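PDB 3ZXK: HIAXHD3 from Humicola insolens, which probably removes arabinofuranosyl side chains from xylan as an exo-acting family 43 arabinofuranosidase, and has served as a scaffold for engineering endo-xylanase activity. Local coordinates for residues Glu104-Leu109 against Thr136-Tyr141; Asp267-Gly272 against Pro467-Asn472; Asn472-Thr477 against Met498-Arg503. All coordinates share one frame; numbering follows the deposited sequence.

Contact 1: Glu104-Leu109 against Thr136-Tyr141; sequences EGRTYL and TIDNCY
Asp138 OD1 takes two N-H groups of Arg106 at once in a salt bridge, NE at 2.9 Å and NH2 at 2.8 Å. The grip is side-on, with OD1 within 1° of the guanidinium plane, and the NH2 bond uses the syn lone pair. The bend at chi3 (97°) brings NE to OD1, and CG2 of Thr136 lies over one guanidinium face, offset toward the rim. A second polar cluster centres on Thr107 OG1. Set beside its own backbone N, it donates to Asn139 O at 2.7 Å and accepts from Tyr141 N at 3.1 Å, tying the departing loop to the strand. The methyl CG2 of the same threonine meets CD2 of Tyr141, whose OH bonds to Gln175. Thr107 also pairs with Ile137 through the backbone, N to Ile137 O at 3.0 Å and O to Ile137 N at 2.8 Å. Thr136 OG1, bonded to His133, lies 3.7 Å from Tyr108 CD2. Cys140 is joined by a disulfide to Cys102 on strand 96-103. The antiparallel pairing of 106-113 with the outermost strand 132-137 completes a four-stranded sheet, consistent with one blade of the five-bladed beta-propeller of family 43.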
loop_
_atom_site.group_PDB
_atom_site.type_symbol
_atom_site.label_atom_id
_atom_site.label_comp_id
_atom_site.label_asym_id
_atom_site.label_seq_id
_atom_site.Cartn_x
_atom_site.Cartn_y
_atom_site.Cartn_z
ATOM N N GLU A 104 10.175 -5.053 -13.274
ATOM C CA GLU A 104 11.485 -5.145 -13.915
ATOM C C GLU A 104 11.403 -5.801 -15.303
ATOM O O GLU A 104 12.069 -6.811 -15.596
ATOM C CB GLU A 104 12.485 -5.853 -13.006
ATOM C CG GLU A 104 12.622 -5.169 -11.646
ATOM C CD GLU A 104 13.740 -5.757 -10.823
ATOM O OE1 GLU A 104 14.920 -5.651 -11.249
ATOM O OE2 GLU A 104 13.440 -6.328 -9.766
ATOM N N GLY A 105 10.549 -5.216 -16.133
ATOM C CA GLY A 105 10.528 -5.525 -17.561
ATOM C C GLY A 105 9.685 -6.711 -18.010
ATOM O O GLY A 105 9.604 -6.958 -19.195
ATOM N N ARG A 106 9.051 -7.442 -17.091
ATOM C CA ARG A 106 8.103 -8.523 -17.475
ATOM C C ARG A 106 6.783 -8.307 -16.752
ATOM O O ARG A 106 6.772 -7.765 -15.660
ATOM C CB ARG A 106 8.606 -9.913 -17.094
ATOM C CG ARG A 106 9.956 -10.279 -17.664
ATOM C CD ARG A 106 10.355 -11.676 -17.217
ATOM N NE ARG A 106 10.037 -12.685 -18.226
ATOM C CZ ARG A 106 10.353 -13.977 -18.109
ATOM N NH1 ARG A 106 10.976 -14.410 -17.019
ATOM N NH2 ARG A 106 10.042 -14.840 -19.071
ATOM N N THR A 107 5.688 -8.787 -17.330
ATOM C CA THR A 107 4.377 -8.595 -16.756
ATOM C C THR A 107 3.876 -9.913 -16.175
ATOM O O THR A 107 3.900 -10.945 -16.851
ATOM C CB THR A 107 3.410 -8.052 -17.823
ATOM O OG1 THR A 107 3.922 -6.811 -18.304
ATOM C CG2 THR A 107 2.021 -7.801 -17.213
ATOM N N TYR A 108 3.427 -9.866 -14.923
ATOM C CA TYR A 108 3.037 -11.066 -14.173
ATOM C C TYR A 108 1.537 -11.047 -13.973
ATOM O O TYR A 108 0.982 -9.977 -13.664
ATOM C CB TYR A 108 3.726 -11.073 -12.800
ATOM C CG TYR A 108 5.216 -11.211 -12.922
ATOM C CD1 TYR A 108 6.042 -10.093 -13.143
ATOM C CD2 TYR A 108 5.814 -12.466 -12.826
ATOM C CE1 TYR A 108 7.416 -10.230 -13.285
ATOM C CE2 TYR A 108 7.198 -12.613 -12.939
ATOM C CZ TYR A 108 7.987 -11.496 -13.174
ATOM O OH TYR A 108 9.350 -11.652 -13.305
ATOM N N LEU A 109 0.886 -12.194 -14.200
ATOM C CA LEU A 109 -0.532 -12.353 -13.946
ATOM C C LEU A 109 -0.738 -13.265 -12.755
ATOM O O LEU A 109 -0.239 -14.387 -12.741
ATOM C CB LEU A 109 -1.234 -12.981 -15.155
ATOM C CG LEU A 109 -2.658 -13.441 -14.905
ATOM C CD1 LEU A 109 -3.555 -12.276 -14.482
ATOM C CD2 LEU A 109 -3.174 -14.123 -16.170
ATOM N N THR A 136 3.209 -15.234 -17.251
ATOM C CA THR A 136 4.160 -14.152 -17.353
ATOM C C THR A 136 4.147 -13.785 -18.845
ATOM O O THR A 136 4.201 -14.665 -19.711
ATOM C CB THR A 136 5.591 -14.567 -16.891
ATOM O OG1 THR A 136 5.558 -15.033 -15.535
ATOM C CG2 THR A 136 6.577 -13.393 -17.000
ATOM N N ILE A 137 4.040 -12.493 -19.131
ATOM C CA ILE A 137 4.072 -11.963 -20.489
ATOM C C ILE A 137 5.401 -11.206 -20.669
ATOM O O ILE A 137 5.761 -10.387 -19.827
ATOM C CB ILE A 137 2.846 -11.039 -20.713
ATOM C CG1 ILE A 137 1.552 -11.870 -20.837
ATOM C CG2 ILE A 137 3.030 -10.178 -21.952
ATOM C CD1 ILE A 137 0.267 -11.060 -20.713
ATOM N N ASP A 138 6.113 -11.457 -21.774
ATOM C CA ASP A 138 7.444 -10.876 -22.020
ATOM C C ASP A 138 7.342 -9.524 -22.744
ATOM O O ASP A 138 8.000 -9.285 -23.774
ATOM C CB ASP A 138 8.318 -11.836 -22.861
ATOM C CG ASP A 138 8.814 -13.057 -22.074
ATOM O OD1 ASP A 138 8.892 -13.002 -20.824
ATOM O OD2 ASP A 138 9.158 -14.083 -22.729
ATOM N N ASN A 139 6.464 -8.668 -22.245
ATOM C CA ASN A 139 6.413 -7.270 -22.640
ATOM C C ASN A 139 6.179 -6.538 -21.336
ATOM O O ASN A 139 5.568 -7.100 -20.429
ATOM C CB ASN A 139 5.260 -7.025 -23.610
ATOM C CG ASN A 139 5.349 -5.671 -24.308
ATOM O OD1 ASN A 139 6.330 -4.921 -24.161
ATOM N ND2 ASN A 139 4.329 -5.357 -25.090
ATOM N N CYS A 140 6.706 -5.331 -21.202
ATOM C CA CYS A 140 6.463 -4.597 -19.971
ATOM C C CYS A 140 5.274 -3.680 -20.159
ATOM O O CYS A 140 5.334 -2.720 -20.939
ATOM C CB CYS A 140 7.666 -3.800 -19.477
ATOM S SG CYS A 140 7.204 -2.912 -17.953
ATOM N N TYR A 141 4.191 -3.998 -19.459
ATOM C CA TYR A 141 3.031 -3.145 -19.476
ATOM C C TYR A 141 3.176 -2.164 -18.323
ATOM O O TYR A 141 2.482 -2.279 -17.312
ATOM C CB TYR A 141 1.772 -3.978 -19.327
ATOM C CG TYR A 141 1.509 -4.950 -20.462
ATOM C CD1 TYR A 141 2.004 -4.722 -21.768
ATOM C CD2 TYR A 141 0.722 -6.073 -20.240
ATOM C CE1 TYR A 141 1.718 -5.607 -22.799
ATOM C CE2 TYR A 141 0.439 -6.958 -21.270
ATOM C CZ TYR A 141 0.952 -6.735 -22.534
ATOM O OH TYR A 141 0.652 -7.645 -23.519
#

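Contact 2: Asp267-Gly272 against Pro467-Asn472; sequences DAYPGG and PAFGTN. With AHR (alpha-L-arabinofuranose), chain C.
With CG anti to the backbone N (chi1 -163°), Phe469 swings its ring against Asp267 and Tyr269, while Asp267 CG lies beside its own N (chi1 -69°), directed to the pocket. The two segments meet where the family 43 catalytic beta-propeller abuts the concanavalin A-like beta-sandwich, so residues of both contribute to one glycan pocket. Asp267 holds the arabinofuranose through both carboxylate oxygens: O3 of the sugar donates to OD1 at 2.6 Å and O5 to OD2 at 2.7 Å. His248 and Arg273 also bond to the sugar. Phe469 lines the same site less intimately, its CZ 3.8 Å from the sugar O5, and CE2 packs on Asp267 CB at 3.6 Å, a contact made from the sandwich side. Tyr269 runs alongside Phe469 and points the same way, with CD2 over one face of the phenylalanine, offset toward the rim, and the two planes inclined at 51°. The tyrosine OH is tied to the backbone O of Phe505. Behind the rings, Ala268 CB rests on Pro467 CG, and Pro270, which follows a cis peptide bond, sets CD against Ala468. The backbones are joined by Ala468 N, which donates to Tyr269 O at 2.8 Å. Beyond it the sandwich loop reverses in a type II turn from Ala468 to Thr471, with Gly470 at positive phi. Ala468 O accepts from both Thr471 N and Thr471 OG1, the hydroxyl at 2.8 Å and both donors on the same face of the carbonyl plane.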
loop_
_atom_site.group_PDB
_atom_site.type_symbol
_atom_site.label_atom_id
_atom_site.label_comp_id
_atom_site.label_asym_id
_atom_site.label_seq_id
_atom_site.Cartn_x
_atom_site.Cartn_y
_atom_site.Cartn_z
ATOM N N ASP A 267 -0.674 13.355 -2.805
ATOM C CA ASP A 267 0.710 13.180 -2.314
ATOM C C ASP A 267 0.876 13.667 -0.859
ATOM O O ASP A 267 1.555 14.653 -0.574
ATOM C CB ASP A 267 1.745 13.822 -3.263
ATOM C CG ASP A 267 1.858 13.089 -4.609
ATOM O OD1 ASP A 267 1.703 11.855 -4.633
ATOM O OD2 ASP A 267 2.103 13.755 -5.650
ATOM N N ALA A 268 0.240 12.961 0.069
ATOM C CA ALA A 268 0.162 13.387 1.458
ATOM C C ALA A 268 1.368 12.933 2.287
ATOM O O ALA A 268 1.204 12.427 3.401
ATOM C CB ALA A 268 -1.140 12.872 2.064
ATOM N N TYR A 269 2.580 13.128 1.745
ATOM C CA TYR A 269 3.822 12.862 2.462
ATOM C C TYR A 269 3.877 13.785 3.686
ATOM O O TYR A 269 3.415 14.939 3.612
ATOM C CB TYR A 269 5.009 13.058 1.532
ATOM C CG TYR A 269 4.989 12.010 0.445
ATOM C CD1 TYR A 269 5.273 10.682 0.742
ATOM C CD2 TYR A 269 4.611 12.320 -0.864
ATOM C CE1 TYR A 269 5.210 9.697 -0.238
ATOM C CE2 TYR A 269 4.557 11.339 -1.841
ATOM C CZ TYR A 269 4.865 10.022 -1.519
ATOM O OH TYR A 269 4.807 9.038 -2.501
ATOM N N PRO A 270 4.391 13.284 4.836
ATOM C CA PRO A 270 5.140 12.029 5.003
ATOM C C PRO A 270 4.310 10.761 5.231
ATOM O O PRO A 270 4.874 9.689 5.395
ATOM C CB PRO A 270 6.025 12.321 6.220
ATOM C CG PRO A 270 5.146 13.194 7.059
ATOM C CD PRO A 270 4.506 14.133 6.039
ATOM N N GLY A 271 2.990 10.872 5.225
ATOM C CA GLY A 271 2.144 9.708 5.410
ATOM C C GLY A 271 2.055 8.768 4.218
ATOM O O GLY A 271 1.811 7.577 4.395
ATOM N N GLY A 272 2.216 9.304 3.015
ATOM C CA GLY A 272 2.035 8.524 1.787
ATOM C C GLY A 272 0.917 9.058 0.914
ATOM O O GLY A 272 0.550 10.220 1.014
ATOM N N PRO A 467 0.185 16.072 6.555
ATOM C CA PRO A 467 0.872 16.360 5.294
ATOM C C PRO A 467 1.761 17.606 5.371
ATOM O O PRO A 467 1.400 18.630 5.968
ATOM C CB PRO A 467 -0.277 16.511 4.293
ATOM C CG PRO A 467 -1.310 15.591 4.834
ATOM C CD PRO A 467 -1.237 15.759 6.323
ATOM N N ALA A 468 2.931 17.484 4.765
ATOM C CA ALA A 468 3.898 18.598 4.758
ATOM C C ALA A 468 4.570 18.683 3.399
ATOM O O ALA A 468 5.605 19.314 3.261
ATOM C CB ALA A 468 4.923 18.448 5.882
ATOM N N PHE A 469 3.944 18.081 2.387
ATOM C CA PHE A 469 4.555 18.002 1.068
ATOM C C PHE A 469 4.623 19.397 0.458
ATOM O O PHE A 469 3.652 20.150 0.479
ATOM C CB PHE A 469 3.706 17.083 0.183
ATOM C CG PHE A 469 4.403 16.584 -1.049
ATOM C CD1 PHE A 469 5.631 15.904 -0.968
ATOM C CD2 PHE A 469 3.796 16.722 -2.280
ATOM C CE1 PHE A 469 6.243 15.401 -2.116
ATOM C CE2 PHE A 469 4.394 16.225 -3.426
ATOM C CZ PHE A 469 5.615 15.561 -3.347
ATOM N N GLY A 470 5.795 19.733 -0.069
ATOM C CA GLY A 470 6.012 21.046 -0.694
ATOM C C GLY A 470 6.307 22.172 0.304
ATOM O O GLY A 470 6.538 23.309 -0.103
ATOM N N THR A 471 6.255 21.872 1.600
ATOM C CA THR A 471 6.600 22.858 2.640
ATOM C C THR A 471 8.055 22.742 3.075
ATOM O O THR A 471 8.766 21.825 2.648
ATOM C CB THR A 471 5.708 22.723 3.895
ATOM O OG1 THR A 471 6.158 21.626 4.710
ATOM C CG2 THR A 471 4.223 22.542 3.497
ATOM N N ASN A 472 8.475 23.657 3.955
ATOM C CA ASN A 472 9.804 23.616 4.547
ATOM C C ASN A 472 9.744 23.068 5.970
ATOM O O ASN A 472 10.630 23.336 6.769
ATOM C CB ASN A 472 10.444 25.013 4.552
ATOM C CG ASN A 472 10.796 25.519 3.161
ATOM O OD1 ASN A 472 10.721 24.785 2.170
ATOM N ND2 ASN A 472 11.197 26.788 3.083
HETATM O O5 AHR C . 4.634 13.759 -6.553
HETATM C C5 AHR C . 5.088 12.455 -6.138
HETATM C C4 AHR C . 4.771 11.373 -7.175
HETATM O O4 AHR C . 5.388 11.677 -8.424
HETATM C C3 AHR C . 3.308 11.198 -7.571
HETATM O O3 AHR C . 2.572 10.410 -6.648
HETATM C C2 AHR C . 3.362 10.497 -8.901
HETATM O O2 AHR C . 2.291 10.912 -9.771
HETATM C C1 AHR C . 4.690 10.966 -9.462
#

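Contact 3: Asn472-Thr477 against Met498-Arg503; sequences NTERTT and MTNSWR. With XYP (beta-D-xylopyranose), chain B.
Arg475 O accepts from Met498 N at 2.8 Å, carrying the antiparallel pairing of strands 476-482 and 490-497 one step past their ends, and from there the two backbones diverge. Met498 covers this end of the pair: its SD, roughly anti to CA (chi2 153°), lies 3.2 Å from Thr477 OG1, the two side chains crossing at about a right angle. That hydroxyl is buried here and has no hydrogen-bonding partner in the model. Asn500 spans the widening gap. Its ND2 donates to Thr473 O at 2.8 Å, coming from 42° above the carbonyl plane, while its OD1 accepts from a water that also donates to Met498 O and accepts from Arg475 N at 2.8 Å. An alanine here would probably leave Thr473 O without this donor and the water without one of its acceptors. Glu474 CB lies 3.3 Å from Met498 O, and its side chain lies obliquely across that of Asn500; OE2 takes a second water, itself held by Asn500 N at 2.9 Å, and OE1 forms a salt bridge with Arg406. Two successive ST turns follow, Thr499 OG1 accepting from Ser501 N and Ser501 OG from Arg503 N, the second enclosing Trp502. One face of the indole receives C5 of a xylopyranose, 3.8 Å above the plane and offset toward the rim, and the opposite face is backed by Arg503 CG over its centre. A sandwich-edge loop thus delivers to the glycan pocket an aromatic platform of the kind common in carbohydrate-binding sites.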
loop_
_atom_site.group_PDB
_atom_site.type_symbol
_atom_site.label_atom_id
_atom_site.label_comp_id
_atom_site.label_asym_id
_atom_site.label_seq_id
_atom_site.Cartn_x
_atom_site.Cartn_y
_atom_site.Cartn_z
ATOM N N ASN A 472 8.475 23.657 3.955
ATOM C CA ASN A 472 9.804 23.616 4.547
ATOM C C ASN A 472 9.744 23.068 5.970
ATOM O O ASN A 472 10.630 23.336 6.769
ATOM C CB ASN A 472 10.444 25.013 4.552
ATOM C CG ASN A 472 10.796 25.519 3.161
ATOM O OD1 ASN A 472 10.721 24.785 2.170
ATOM N ND2 ASN A 472 11.197 26.788 3.083
ATOM N N THR A 473 8.683 22.340 6.301
ATOM C CA THR A 473 8.533 21.780 7.656
ATOM C C THR A 473 8.561 20.255 7.655
ATOM O O THR A 473 7.805 19.620 6.901
ATOM C CB THR A 473 7.209 22.216 8.302
ATOM O OG1 THR A 473 7.157 23.649 8.377
ATOM C CG2 THR A 473 7.075 21.654 9.729
ATOM N N GLU A 474 9.383 19.665 8.525
ATOM C CA GLU A 474 9.409 18.209 8.697
ATOM C C GLU A 474 8.675 17.849 9.979
ATOM O O GLU A 474 8.892 18.463 11.017
ATOM C CB GLU A 474 10.852 17.673 8.722
ATOM C CG GLU A 474 11.539 17.767 7.375
ATOM C CD GLU A 474 12.928 17.149 7.343
ATOM O OE1 GLU A 474 13.531 16.940 8.414
ATOM O OE2 GLU A 474 13.437 16.873 6.232
ATOM N N ARG A 475 7.781 16.880 9.895
ATOM C CA ARG A 475 7.069 16.403 11.064
ATOM C C ARG A 475 7.995 15.573 11.946
ATOM O O ARG A 475 9.075 15.130 11.527
ATOM C CB ARG A 475 5.904 15.515 10.630
ATOM C CG ARG A 475 4.908 16.152 9.681
ATOM C CD ARG A 475 4.297 17.417 10.272
ATOM N NE ARG A 475 3.444 18.096 9.297
ATOM C CZ ARG A 475 3.138 19.389 9.329
ATOM N NH1 ARG A 475 3.614 20.178 10.293
ATOM N NH2 ARG A 475 2.378 19.902 8.376
ATOM N N THR A 476 7.573 15.357 13.184
ATOM C CA THR A 476 8.403 14.565 14.079
ATOM C C THR A 476 7.625 13.422 14.731
ATOM O O THR A 476 6.380 13.453 14.874
ATOM C CB THR A 476 9.037 15.426 15.190
ATOM O OG1 THR A 476 7.991 16.006 15.972
ATOM C CG2 THR A 476 9.925 16.531 14.613
ATOM N N THR A 477 8.395 12.406 15.106
ATOM C CA THR A 477 7.930 11.236 15.833
ATOM C C THR A 477 8.704 11.116 17.135
ATOM O O THR A 477 9.914 11.400 17.191
ATOM C CB THR A 477 8.156 9.961 14.991
ATOM O OG1 THR A 477 7.236 9.962 13.895
ATOM C CG2 THR A 477 7.940 8.679 15.825
ATOM N N MET A 498 11.133 13.659 10.274
ATOM C CA MET A 498 10.774 12.724 9.198
ATOM C C MET A 498 10.941 13.348 7.832
ATOM O O MET A 498 10.643 14.539 7.638
ATOM C CB MET A 498 9.341 12.268 9.380
ATOM C CG MET A 498 9.102 11.653 10.746
ATOM S SD MET A 498 7.394 11.832 11.283
ATOM C CE MET A 498 6.638 10.771 10.058
ATOM N N THR A 499 11.404 12.560 6.852
ATOM C CA THR A 499 11.547 13.111 5.494
ATOM C C THR A 499 10.207 13.364 4.774
ATOM O O THR A 499 9.255 12.594 4.943
ATOM C CB THR A 499 12.464 12.244 4.609
ATOM O OG1 THR A 499 12.685 12.932 3.372
ATOM C CG2 THR A 499 11.849 10.867 4.374
ATOM N N ASN A 500 10.145 14.442 3.973
ATOM C CA ASN A 500 9.000 14.702 3.067
ATOM C C ASN A 500 9.263 14.287 1.623
ATOM O O ASN A 500 8.407 14.507 0.761
ATOM C CB ASN A 500 8.599 16.182 3.074
ATOM C CG ASN A 500 8.032 16.614 4.398
ATOM O OD1 ASN A 500 7.215 15.899 5.006
ATOM N ND2 ASN A 500 8.489 17.777 4.883
ATOM N N SER A 501 10.420 13.676 1.358
ATOM C CA SER A 501 10.769 13.258 0.016
ATOM C C SER A 501 9.797 12.193 -0.493
ATOM O O SER A 501 9.350 11.319 0.269
ATOM C CB SER A 501 12.167 12.665 0.010
ATOM O OG SER A 501 12.507 12.192 -1.288
ATOM N N TRP A 502 9.522 12.253 -1.782
ATOM C CA TRP A 502 8.672 11.279 -2.453
ATOM C C TRP A 502 9.432 10.147 -3.063
ATOM O O TRP A 502 8.825 9.189 -3.472
ATOM C CB TRP A 502 7.805 11.971 -3.503
ATOM C CG TRP A 502 8.570 12.667 -4.595
ATOM C CD1 TRP A 502 8.884 14.015 -4.690
ATOM C CD2 TRP A 502 9.124 12.060 -5.816
ATOM N NE1 TRP A 502 9.597 14.275 -5.848
ATOM C CE2 TRP A 502 9.767 13.140 -6.567
ATOM C CE3 TRP A 502 9.147 10.765 -6.344
ATOM C CZ2 TRP A 502 10.383 12.917 -7.800
ATOM C CZ3 TRP A 502 9.784 10.550 -7.567
ATOM C CH2 TRP A 502 10.386 11.600 -8.278
ATOM N N ARG A 503 10.763 10.218 -3.126
ATOM C CA ARG A 503 11.520 9.245 -3.926
ATOM C C ARG A 503 11.406 7.764 -3.538
ATOM O O ARG A 503 11.425 6.896 -4.414
ATOM C CB ARG A 503 12.981 9.683 -4.074
ATOM C CG ARG A 503 13.111 11.022 -4.797
ATOM C CD ARG A 503 14.504 11.303 -5.325
ATOM N NE ARG A 503 14.542 12.592 -6.018
ATOM C CZ ARG A 503 14.299 12.775 -7.316
ATOM N NH1 ARG A 503 13.999 11.748 -8.100
ATOM N NH2 ARG A 503 14.365 13.998 -7.839
HETATM O O1 XYP B . 7.955 17.672 -9.510
HETATM C C1 XYP B . 7.412 16.428 -9.968
HETATM C C2 XYP B . 8.118 15.932 -11.236
HETATM C C3 XYP B . 7.458 14.633 -11.698
HETATM C C4 XYP B . 7.540 13.603 -10.573
HETATM C C5 XYP B . 6.987 14.174 -9.257
HETATM O O2 XYP B . 8.056 16.903 -12.284
HETATM O O3 XYP B . 8.087 14.117 -12.883
HETATM O O4 XYP B . 6.843 12.411 -10.970
HETATM O O5 XYP B . 7.566 15.450 -8.933
HETATM O O HOH W 1 12.228 16.479 3.832
HETATM O O HOH W 2 7.980 15.331 7.578
#

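Overall arrangement
The three contacts follow one another along the chain, contacts 2 and 3 meeting at Asn472. Contact 1 belongs wholly to the propeller part, and its centre lies about 32 Å from that of contact 2 and 34 Å from that of contact 3, with no touch between them. Contacts 2 and 3, with centres about 7 Å apart, pack directly: Arg475 NH2 reaches Pro467 O, and Pro270 meets Asn500 and Thr499. Contact 2 joins the propeller to the sandwich, whereas contact 3 stays within the sandwich. Loops of the seven-stranded sheet containing 457-464, 476-482 and 490-497 are packed against the propeller, and the pocket that binds arabinofuranose and xylopyranose is built from both parts, consistent with a branched substrate.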